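Long-range contacts in uncharacterized protein (Desulfovibrio piger ATCC 29098, PDB 4Z48), which is of unknown function but belongs to the LolA-like family and, as in lipoprotein-sorting relatives, may handle a lipid or lipoprotein ligand: residues 28-33 and 226-231; 118-123 and 161-166; 186-191 and 214-219. All coordinates share one frame; numbering follows the deposited sequence.

Contact 1: residues 28-33 and 226-231; sequences SYSEAV and SNLRYD
Ser226 opens the pairing with a two-way backbone grip on Glu31: its N donates to Glu31 O at 2.8 Å, and its O takes the N-H of Glu31 nearly along the C=O axis. Its hydroxyl is hydrogen-bonded to a water, and this water donates to Glu31 OE1. At Asn227 the chain turns a corner with positive phi (56°), and the amide swings over the carboxylate of Glu31. Asn227 ND2 reaches Glu31 OE1 at 3.0 Å, but the bond is bent (141°) and meets the oxygen from above the carboxylate plane. The other carboxylate oxygen, OE2, is taken by Tyr29 OH through its anti lone pair at 2.7 Å, so both oxygens of Glu31 are held. Leu228 has CG anti to its backbone N and lays it on Ser30 CB at 3.6 Å, while its CD2 sits over one face of the Tyr230 ring toward the rim. Arg229 then restores the regular ladder, with straight, reciprocal N-H to O bonds to Tyr29. Tyr230 stands opposite Ser28 as a non-hydrogen-bonded pair; its CD1 lies 3.6 Å from Ser28 CB, and its hydroxyl is bound by Thr206 on strand 204-214. At Asp231 the strand gives way to a turn, where OD1 accepts from the backbone of Gln26 and Asp27. The pairing slips by one residue between Tyr29 and Glu31, a beta bulge in the antiparallel seam by which the last strand, 219-230, joins the first, 27-38, consistent with the LolA-like family to which the chain belongs.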
loop_
_atom_site.group_PDB
_atom_site.type_symbol
_atom_site.label_atom_id
_atom_site.label_comp_id
_atom_site.label_asym_id
_atom_site.label_seq_id
_atom_site.Cartn_x
_atom_site.Cartn_y
_atom_site.Cartn_z
ATOM N N SER A 28 1.360 -12.866 6.684
ATOM C CA SER A 28 1.872 -13.130 5.345
ATOM C C SER A 28 3.360 -12.823 5.216
ATOM O O SER A 28 3.929 -12.004 5.942
ATOM C CB SER A 28 1.112 -12.317 4.296
ATOM O OG SER A 28 1.238 -10.929 4.527
ATOM N N TYR A 29 3.962 -13.461 4.225
ATOM C CA TYR A 29 5.349 -13.291 3.858
ATOM C C TYR A 29 5.416 -13.125 2.373
ATOM O O TYR A 29 4.680 -13.823 1.673
ATOM C CB TYR A 29 6.152 -14.515 4.304
ATOM C CG TYR A 29 7.540 -14.575 3.720
ATOM C CD1 TYR A 29 8.587 -13.850 4.286
ATOM C CD2 TYR A 29 7.799 -15.299 2.556
ATOM C CE1 TYR A 29 9.877 -13.904 3.755
ATOM C CE2 TYR A 29 9.086 -15.347 2.006
ATOM C CZ TYR A 29 10.115 -14.641 2.609
ATOM O OH TYR A 29 11.382 -14.659 2.093
ATOM N N SER A 30 6.267 -12.211 1.876
ATOM C CA SER A 30 6.525 -12.118 0.441
ATOM C C SER A 30 7.919 -11.568 0.156
ATOM O O SER A 30 8.588 -11.031 1.029
ATOM C CB SER A 30 5.473 -11.302 -0.297
ATOM O OG SER A 30 5.626 -9.908 -0.133
ATOM N N GLU A 31 8.351 -11.775 -1.076
ATOM C CA GLU A 31 9.594 -11.270 -1.631
ATOM C C GLU A 31 9.245 -10.353 -2.811
ATOM O O GLU A 31 8.275 -10.596 -3.545
ATOM C CB GLU A 31 10.488 -12.436 -2.067
ATOM C CG GLU A 31 10.993 -13.255 -0.897
ATOM C CD GLU A 31 11.624 -14.570 -1.293
ATOM O OE1 GLU A 31 11.950 -14.734 -2.488
ATOM O OE2 GLU A 31 11.762 -15.452 -0.418
ATOM N N ALA A 32 9.977 -9.275 -2.960
ATOM C CA ALA A 32 9.698 -8.349 -4.063
ATOM C C ALA A 32 10.966 -7.776 -4.647
ATOM O O ALA A 32 11.991 -7.704 -3.958
ATOM C CB ALA A 32 8.810 -7.191 -3.587
ATOM N N VAL A 33 10.886 -7.391 -5.928
ATOM C CA VAL A 33 11.918 -6.636 -6.645
ATOM C C VAL A 33 11.211 -5.383 -7.175
ATOM O O VAL A 33 10.139 -5.492 -7.780
ATOM C CB VAL A 33 12.642 -7.438 -7.763
ATOM C CG1 VAL A 33 13.516 -6.505 -8.610
ATOM C CG2 VAL A 33 13.518 -8.533 -7.162
ATOM N N SER A 226 6.868 -12.102 -5.458
ATOM C CA SER A 226 6.920 -13.543 -5.652
ATOM C C SER A 226 7.168 -14.236 -4.320
ATOM O O SER A 226 7.395 -13.567 -3.311
ATOM C CB SER A 226 7.935 -13.935 -6.725
ATOM O OG SER A 226 9.260 -13.530 -6.451
ATOM N N ASN A 227 6.958 -15.577 -4.301
ATOM C CA ASN A 227 7.074 -16.453 -3.131
ATOM C C ASN A 227 6.161 -15.959 -1.985
ATOM O O ASN A 227 6.520 -16.061 -0.798
ATOM C CB ASN A 227 8.521 -16.598 -2.692
ATOM C CG ASN A 227 9.361 -17.237 -3.779
ATOM O OD1 ASN A 227 9.072 -18.326 -4.249
ATOM N ND2 ASN A 227 10.354 -16.537 -4.258
ATOM N N LEU A 228 4.961 -15.436 -2.360
ATOM C CA LEU A 228 4.033 -14.939 -1.345
ATOM C C LEU A 228 3.294 -16.109 -0.704
ATOM O O LEU A 228 2.870 -17.061 -1.370
ATOM C CB LEU A 228 3.041 -13.879 -1.880
ATOM C CG LEU A 228 2.297 -13.019 -0.814
ATOM C CD1 LEU A 228 1.916 -11.683 -1.369
ATOM C CD2 LEU A 228 1.037 -13.698 -0.299
ATOM N N ARG A 229 3.197 -16.057 0.618
ATOM C CA ARG A 229 2.529 -17.089 1.426
ATOM C C ARG A 229 1.680 -16.449 2.516
ATOM O O ARG A 229 2.047 -15.396 3.025
ATOM C CB ARG A 229 3.571 -18.010 2.072
ATOM C CG ARG A 229 4.251 -18.982 1.120
ATOM C CD ARG A 229 4.476 -20.330 1.785
ATOM N NE ARG A 229 5.433 -20.260 2.892
ATOM C CZ ARG A 229 5.478 -21.129 3.898
ATOM N NH1 ARG A 229 4.607 -22.129 3.959
ATOM N NH2 ARG A 229 6.380 -20.993 4.861
ATOM N N TYR A 230 0.550 -17.070 2.880
ATOM C CA TYR A 230 -0.286 -16.582 3.988
ATOM C C TYR A 230 -0.262 -17.544 5.171
ATOM O O TYR A 230 -0.058 -18.742 4.973
ATOM C CB TYR A 230 -1.731 -16.389 3.556
ATOM C CG TYR A 230 -1.929 -15.224 2.620
ATOM C CD1 TYR A 230 -1.822 -13.918 3.077
ATOM C CD2 TYR A 230 -2.270 -15.425 1.281
ATOM C CE1 TYR A 230 -2.033 -12.837 2.229
ATOM C CE2 TYR A 230 -2.465 -14.347 0.418
ATOM C CZ TYR A 230 -2.326 -13.054 0.898
ATOM O OH TYR A 230 -2.493 -11.961 0.096
ATOM N N ASP A 231 -0.534 -17.029 6.388
ATOM C CA ASP A 231 -0.645 -17.811 7.629
ATOM C C ASP A 231 0.506 -18.825 7.800
ATOM O O ASP A 231 0.276 -20.024 7.981
ATOM C CB ASP A 231 -2.012 -18.498 7.695
ATOM C CG ASP A 231 -3.155 -17.495 7.735
ATOM O OD1 ASP A 231 -2.885 -16.321 7.924
ATOM O OD2 ASP A 231 -4.319 -17.910 7.591
HETATM O O HOH W 1 11.417 -14.106 -4.937
#

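Contact 2: residues 118-123 and 161-166; sequences DLSNED and TQYSRQ
An ST turn at Thr161, joined to a carboxylate from the loop between strands 101-104 and 133-143, forms the centre of this polar contact. Thr161 OG1, anti to its own backbone N (chi1 175°), accepts from the N-H of Tyr163 and lies 3.0 Å from Glu122 OE1. The sister oxygen, Glu122 OE2, receives the N-H of Gln162 on its syn lone pair at 3.0 Å, in a fairly straight bond (162°). Glu122 can span the gap because its CG occupies the crowded position between backbone N and carbonyl carbon while the chain beyond runs extended, carrying the carboxylate tip-first to the turn. The Gln162 side chain crosses that of Glu122 obliquely and folds back over Tyr163, with CG 3.4 Å above the centre of the ring. The same ring is held at its phenol end: Tyr163 OH donates to the syn lone pair of Asp123 OD1 at 2.8 Å, and the carboxylate lies nearly coplanar with the ring (11° apart) at its edge. Asp123 is itself fixed from behind, since its OD2 takes the N-H of Ser120 at 2.8 Å from above the carboxylate plane and forms a salt bridge with Lys191, whose positive charge probably favours the ionised acid. Ser120 OG is also bonded to Lys191. Thus the 118-123 loop meets the start of strand 163-171 on one flank and Lys191 of strand 189-201 on another, while Leu119 packs on Thr221 and Ile223 of strand 219-230 and Asp123 touches Tyr182 of strand 177-184.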
loop_
_atom_site.group_PDB
_atom_site.type_symbol
_atom_site.label_atom_id
_atom_site.label_comp_id
_atom_site.label_asym_id
_atom_site.label_seq_id
_atom_site.Cartn_x
_atom_site.Cartn_y
_atom_site.Cartn_z
ATOM N N ASP A 118 8.413 5.731 -6.693
ATOM C CA ASP A 118 7.205 6.505 -6.980
ATOM C C ASP A 118 6.142 6.267 -5.922
ATOM O O ASP A 118 5.116 6.939 -5.929
ATOM C CB ASP A 118 6.719 6.219 -8.386
ATOM C CG ASP A 118 7.719 6.821 -9.361
ATOM O OD1 ASP A 118 7.692 8.023 -9.536
ATOM O OD2 ASP A 118 8.638 6.088 -9.814
ATOM N N LEU A 119 6.446 5.425 -4.933
ATOM C CA LEU A 119 5.581 5.234 -3.759
ATOM C C LEU A 119 6.003 6.227 -2.668
ATOM O O LEU A 119 7.208 6.473 -2.528
ATOM C CB LEU A 119 5.768 3.803 -3.219
ATOM C CG LEU A 119 5.092 2.627 -3.904
ATOM C CD1 LEU A 119 5.700 2.336 -5.274
ATOM C CD2 LEU A 119 5.323 1.375 -3.087
ATOM N N SER A 120 5.049 6.772 -1.891
ATOM C CA SER A 120 5.329 7.613 -0.738
ATOM C C SER A 120 5.354 6.737 0.497
ATOM O O SER A 120 4.857 5.621 0.430
ATOM C CB SER A 120 4.263 8.691 -0.595
ATOM O OG SER A 120 4.320 9.633 -1.652
ATOM N N ASN A 121 5.882 7.240 1.635
ATOM C CA ASN A 121 5.878 6.467 2.887
ATOM C C ASN A 121 4.435 6.104 3.319
ATOM O O ASN A 121 4.190 4.995 3.806
ATOM C CB ASN A 121 6.583 7.245 4.009
ATOM C CG ASN A 121 8.049 7.423 3.763
ATOM O OD1 ASN A 121 8.705 6.546 3.217
ATOM N ND2 ASN A 121 8.583 8.580 4.132
ATOM N N GLU A 122 3.475 6.999 3.069
ATOM C CA GLU A 122 2.082 6.731 3.437
ATOM C C GLU A 122 1.449 5.635 2.567
ATOM O O GLU A 122 0.551 4.974 3.044
ATOM C CB GLU A 122 1.218 7.997 3.414
ATOM C CG GLU A 122 0.927 8.580 2.036
ATOM C CD GLU A 122 -0.115 9.691 2.071
ATOM O OE1 GLU A 122 -1.212 9.485 2.641
ATOM O OE2 GLU A 122 0.174 10.773 1.517
ATOM N N ASP A 123 1.956 5.409 1.341
ATOM C CA ASP A 123 1.459 4.368 0.443
ATOM C C ASP A 123 1.754 2.950 0.968
ATOM O O ASP A 123 1.117 1.996 0.516
ATOM C CB ASP A 123 2.050 4.540 -0.960
ATOM C CG ASP A 123 1.636 5.817 -1.663
ATOM O OD1 ASP A 123 0.547 6.333 -1.368
ATOM O OD2 ASP A 123 2.384 6.277 -2.536
ATOM N N THR A 161 -2.777 13.333 4.890
ATOM C CA THR A 161 -2.503 12.656 3.608
ATOM C C THR A 161 -2.137 13.692 2.564
ATOM O O THR A 161 -2.549 14.842 2.674
ATOM C CB THR A 161 -3.749 11.803 3.159
ATOM O OG1 THR A 161 -3.519 11.241 1.862
ATOM C CG2 THR A 161 -5.049 12.601 3.138
ATOM N N GLN A 162 -1.380 13.297 1.541
ATOM C CA GLN A 162 -1.057 14.263 0.491
ATOM C C GLN A 162 -2.190 14.294 -0.564
ATOM O O GLN A 162 -2.200 15.158 -1.442
ATOM C CB GLN A 162 0.284 13.878 -0.170
ATOM C CG GLN A 162 0.168 12.699 -1.091
ATOM C CD GLN A 162 1.496 12.166 -1.533
ATOM O OE1 GLN A 162 2.039 11.244 -0.921
ATOM N NE2 GLN A 162 2.030 12.727 -2.619
ATOM N N TYR A 163 -3.112 13.324 -0.500
ATOM C CA TYR A 163 -4.118 13.204 -1.540
ATOM C C TYR A 163 -5.441 13.869 -1.200
ATOM O O TYR A 163 -5.862 13.884 -0.045
ATOM C CB TYR A 163 -4.369 11.733 -1.884
ATOM C CG TYR A 163 -3.103 10.943 -2.122
ATOM C CD1 TYR A 163 -2.265 11.236 -3.195
ATOM C CD2 TYR A 163 -2.727 9.916 -1.258
ATOM C CE1 TYR A 163 -1.120 10.475 -3.449
ATOM C CE2 TYR A 163 -1.557 9.172 -1.479
ATOM C CZ TYR A 163 -0.748 9.476 -2.557
ATOM O OH TYR A 163 0.365 8.702 -2.759
ATOM N N SER A 164 -6.080 14.417 -2.227
ATOM C CA SER A 164 -7.387 15.054 -2.083
ATOM C C SER A 164 -8.476 14.050 -2.416
ATOM O O SER A 164 -9.574 14.129 -1.858
ATOM C CB SER A 164 -7.506 16.273 -2.986
ATOM O OG SER A 164 -7.293 15.893 -4.335
ATOM N N ARG A 165 -8.173 13.119 -3.343
ATOM C CA ARG A 165 -9.146 12.121 -3.784
ATOM C C ARG A 165 -8.456 11.071 -4.648
ATOM O O ARG A 165 -7.405 11.323 -5.252
ATOM C CB ARG A 165 -10.321 12.798 -4.527
ATOM C CG ARG A 165 -10.307 12.758 -6.050
ATOM C CD ARG A 165 -11.323 13.707 -6.643
ATOM N NE ARG A 165 -10.766 14.323 -7.844
ATOM C CZ ARG A 165 -10.961 13.862 -9.069
ATOM N NH1 ARG A 165 -11.739 12.806 -9.270
ATOM N NH2 ARG A 165 -10.393 14.464 -10.107
ATOM N N GLN A 166 -9.022 9.875 -4.634
ATOM C CA GLN A 166 -8.551 8.728 -5.370
ATOM C C GLN A 166 -9.689 8.072 -6.129
ATOM O O GLN A 166 -10.734 7.778 -5.542
ATOM C CB GLN A 166 -7.893 7.697 -4.440
ATOM C CG GLN A 166 -6.665 8.278 -3.690
ATOM C CD GLN A 166 -6.157 7.333 -2.643
ATOM O OE1 GLN A 166 -6.754 6.283 -2.369
ATOM N NE2 GLN A 166 -5.005 7.661 -2.078
#

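Contact 3: residues 186-191 and 214-219; sequences KDRLVK and RPREGS
Two like-charged guanidinium groups lie flat against each other here: that of Arg188 is stacked on that of Arg216, centres 3.7 Å apart and planes 16° apart. Both chains are bent at chi3 and cross at about a right angle, so Arg216 NH2 comes to rest over the centre of the Arg188 group, 3.5 Å from its CZ. The opposite face of Arg188 meets Lys186 CD. Repulsion between the two cations is probably eased by Asp184, which forms a salt bridge with Arg188 NE. Nearer the backbone, the aliphatic part of Arg216 runs over the main chain, its CD 3.8 Å from Leu189 O, and Pro215 lays CD against Val190 O at 3.5 Å. No direct hydrogen bond joins the two segments; a water bridges them, donating to Val190 O and accepting from Arg216 N. The segment 214-219 is the hairpin turn between strands 204-214 and 219-230, closed by Arg214 N to Ser219 O and marked by a G1 beta bulge in which Gly218 has positive phi (68°). Segment 186-191 leads into strand 189-201, where Val190 and Lys191 both face Tyr182 in a classic beta bulge. Beyond it Lys191 and Arg214 run side by side in the same direction, their CG atoms 4.0 Å apart, toward the 118-123 loop. There Lys191 NZ also bonds to Asp118 O, and Arg214 NE forms a salt bridge with Asp118 OD1, while the Arg214 guanidinium carries Glu217 CG over the centre of one face, 3.5 Å above its plane.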
loop_
_atom_site.group_PDB
_atom_site.type_symbol
_atom_site.label_atom_id
_atom_site.label_comp_id
_atom_site.label_asym_id
_atom_site.label_seq_id
_atom_site.Cartn_x
_atom_site.Cartn_y
_atom_site.Cartn_z
ATOM N N LYS A 186 -4.075 20.276 -4.908
ATOM C CA LYS A 186 -4.365 21.282 -5.935
ATOM C C LYS A 186 -5.174 20.652 -7.082
ATOM O O LYS A 186 -5.237 21.218 -8.173
ATOM C CB LYS A 186 -3.067 21.915 -6.450
ATOM C CG LYS A 186 -2.456 22.914 -5.464
ATOM C CD LYS A 186 -1.121 23.466 -5.962
ATOM C CE LYS A 186 -0.304 24.149 -4.884
ATOM N NZ LYS A 186 -0.860 25.476 -4.511
ATOM N N ASP A 187 -5.821 19.487 -6.802
ATOM C CA ASP A 187 -6.675 18.668 -7.676
ATOM C C ASP A 187 -5.922 18.159 -8.929
ATOM O O ASP A 187 -6.550 17.730 -9.896
ATOM C CB ASP A 187 -7.961 19.439 -8.077
ATOM C CG ASP A 187 -8.794 19.908 -6.898
ATOM O OD1 ASP A 187 -9.014 19.104 -5.967
ATOM O OD2 ASP A 187 -9.196 21.094 -6.890
ATOM N N ARG A 188 -4.583 18.163 -8.896
ATOM C CA ARG A 188 -3.780 17.690 -10.030
ATOM C C ARG A 188 -3.515 16.208 -9.905
ATOM O O ARG A 188 -3.255 15.720 -8.798
ATOM C CB ARG A 188 -2.416 18.436 -10.139
ATOM C CG ARG A 188 -2.538 19.940 -10.340
ATOM C CD ARG A 188 -1.182 20.602 -10.224
ATOM N NE ARG A 188 -0.576 20.339 -8.918
ATOM C CZ ARG A 188 0.277 21.152 -8.312
ATOM N NH1 ARG A 188 0.628 22.301 -8.881
ATOM N NH2 ARG A 188 0.771 20.835 -7.122
ATOM N N LEU A 189 -3.508 15.509 -11.041
ATOM C CA LEU A 189 -3.167 14.081 -11.100
ATOM C C LEU A 189 -1.706 13.879 -10.680
ATOM O O LEU A 189 -0.800 14.321 -11.390
ATOM C CB LEU A 189 -3.409 13.522 -12.508
ATOM C CG LEU A 189 -3.159 12.024 -12.689
ATOM C CD1 LEU A 189 -4.176 11.196 -11.910
ATOM C CD2 LEU A 189 -3.213 11.657 -14.147
ATOM N N VAL A 190 -1.481 13.286 -9.493
ATOM C CA VAL A 190 -0.120 13.143 -8.939
ATOM C C VAL A 190 0.432 11.706 -9.155
ATOM O O VAL A 190 1.655 11.525 -9.314
ATOM C CB VAL A 190 -0.025 13.605 -7.439
ATOM C CG1 VAL A 190 -0.850 12.735 -6.499
ATOM C CG2 VAL A 190 1.424 13.665 -6.963
ATOM N N LYS A 191 -0.454 10.693 -9.152
ATOM C CA LYS A 191 0.012 9.322 -9.342
ATOM C C LYS A 191 -0.990 8.501 -10.097
ATOM O O LYS A 191 -2.216 8.637 -9.897
ATOM C CB LYS A 191 0.330 8.599 -8.008
ATOM C CG LYS A 191 1.233 9.263 -7.064
ATOM C CD LYS A 191 1.766 8.274 -6.079
ATOM C CE LYS A 191 2.612 9.062 -5.150
ATOM N NZ LYS A 191 3.190 8.219 -4.103
ATOM N N ARG A 214 4.499 8.644 -11.636
ATOM C CA ARG A 214 4.372 10.034 -11.178
ATOM C C ARG A 214 4.584 10.866 -12.423
ATOM O O ARG A 214 5.733 11.059 -12.831
ATOM C CB ARG A 214 5.345 10.377 -10.026
ATOM C CG ARG A 214 4.823 9.813 -8.685
ATOM C CD ARG A 214 5.605 10.335 -7.514
ATOM N NE ARG A 214 7.030 10.055 -7.665
ATOM C CZ ARG A 214 8.006 10.622 -6.957
ATOM N NH1 ARG A 214 7.728 11.568 -6.061
ATOM N NH2 ARG A 214 9.269 10.267 -7.155
ATOM N N PRO A 215 3.480 11.239 -13.121
ATOM C CA PRO A 215 3.625 11.999 -14.379
ATOM C C PRO A 215 4.382 13.332 -14.207
ATOM O O PRO A 215 5.106 13.743 -15.116
ATOM C CB PRO A 215 2.173 12.230 -14.836
ATOM C CG PRO A 215 1.318 12.053 -13.585
ATOM C CD PRO A 215 2.051 10.994 -12.792
ATOM N N ARG A 216 4.255 13.982 -13.036
ATOM C CA ARG A 216 4.913 15.283 -12.779
ATOM C C ARG A 216 6.418 15.115 -12.495
ATOM O O ARG A 216 7.162 16.087 -12.638
ATOM C CB ARG A 216 4.206 16.017 -11.622
ATOM C CG ARG A 216 2.701 16.280 -11.923
ATOM C CD ARG A 216 1.885 16.910 -10.787
ATOM N NE ARG A 216 2.578 17.993 -10.077
ATOM C CZ ARG A 216 2.638 19.262 -10.474
ATOM N NH1 ARG A 216 2.045 19.644 -11.600
ATOM N NH2 ARG A 216 3.300 20.157 -9.755
ATOM N N GLU A 217 6.874 13.892 -12.115
ATOM C CA GLU A 217 8.293 13.639 -11.820
ATOM C C GLU A 217 9.035 13.003 -12.990
ATOM O O GLU A 217 10.261 12.918 -12.944
ATOM C CB GLU A 217 8.454 12.749 -10.573
ATOM C CG GLU A 217 7.813 13.329 -9.323
ATOM C CD GLU A 217 8.295 14.710 -8.917
ATOM O OE1 GLU A 217 9.528 14.914 -8.823
ATOM O OE2 GLU A 217 7.433 15.590 -8.691
ATOM N N GLY A 218 8.299 12.540 -14.004
ATOM C CA GLY A 218 8.882 11.861 -15.158
ATOM C C GLY A 218 9.470 10.516 -14.760
ATOM O O GLY A 218 10.526 10.115 -15.254
ATOM N N SER A 219 8.819 9.835 -13.811
ATOM C CA SER A 219 9.330 8.563 -13.323
ATOM C C SER A 219 8.234 7.522 -13.178
ATOM O O SER A 219 7.057 7.871 -12.965
ATOM C CB SER A 219 10.029 8.744 -11.981
ATOM O OG SER A 219 9.232 9.453 -11.050
HETATM O O HOH W 2 3.369 13.255 -10.471
#

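Overall arrangement
Contact 1 lies on the opposite side of the chain's centre from the other two, about 24 Å from contact 2 and 30 Å from contact 3, measured between centres. It and contact 3 are surface contacts; contact 2 is partly buried and nearer the middle. Backbone pairing dominates contact 1, carboxylates receiving N-H and O-H groups dominate contact 2, and stacked cations with a bridging water mark contact 3. Contacts 2 and 3 touch: two acids of the 118-123 loop meet basic side chains and a serine hydroxyl of contact 3, which probably offsets part of the positive charge there. Strand 219-230 links contact 1 at its C-terminal end to contact 3 at its start.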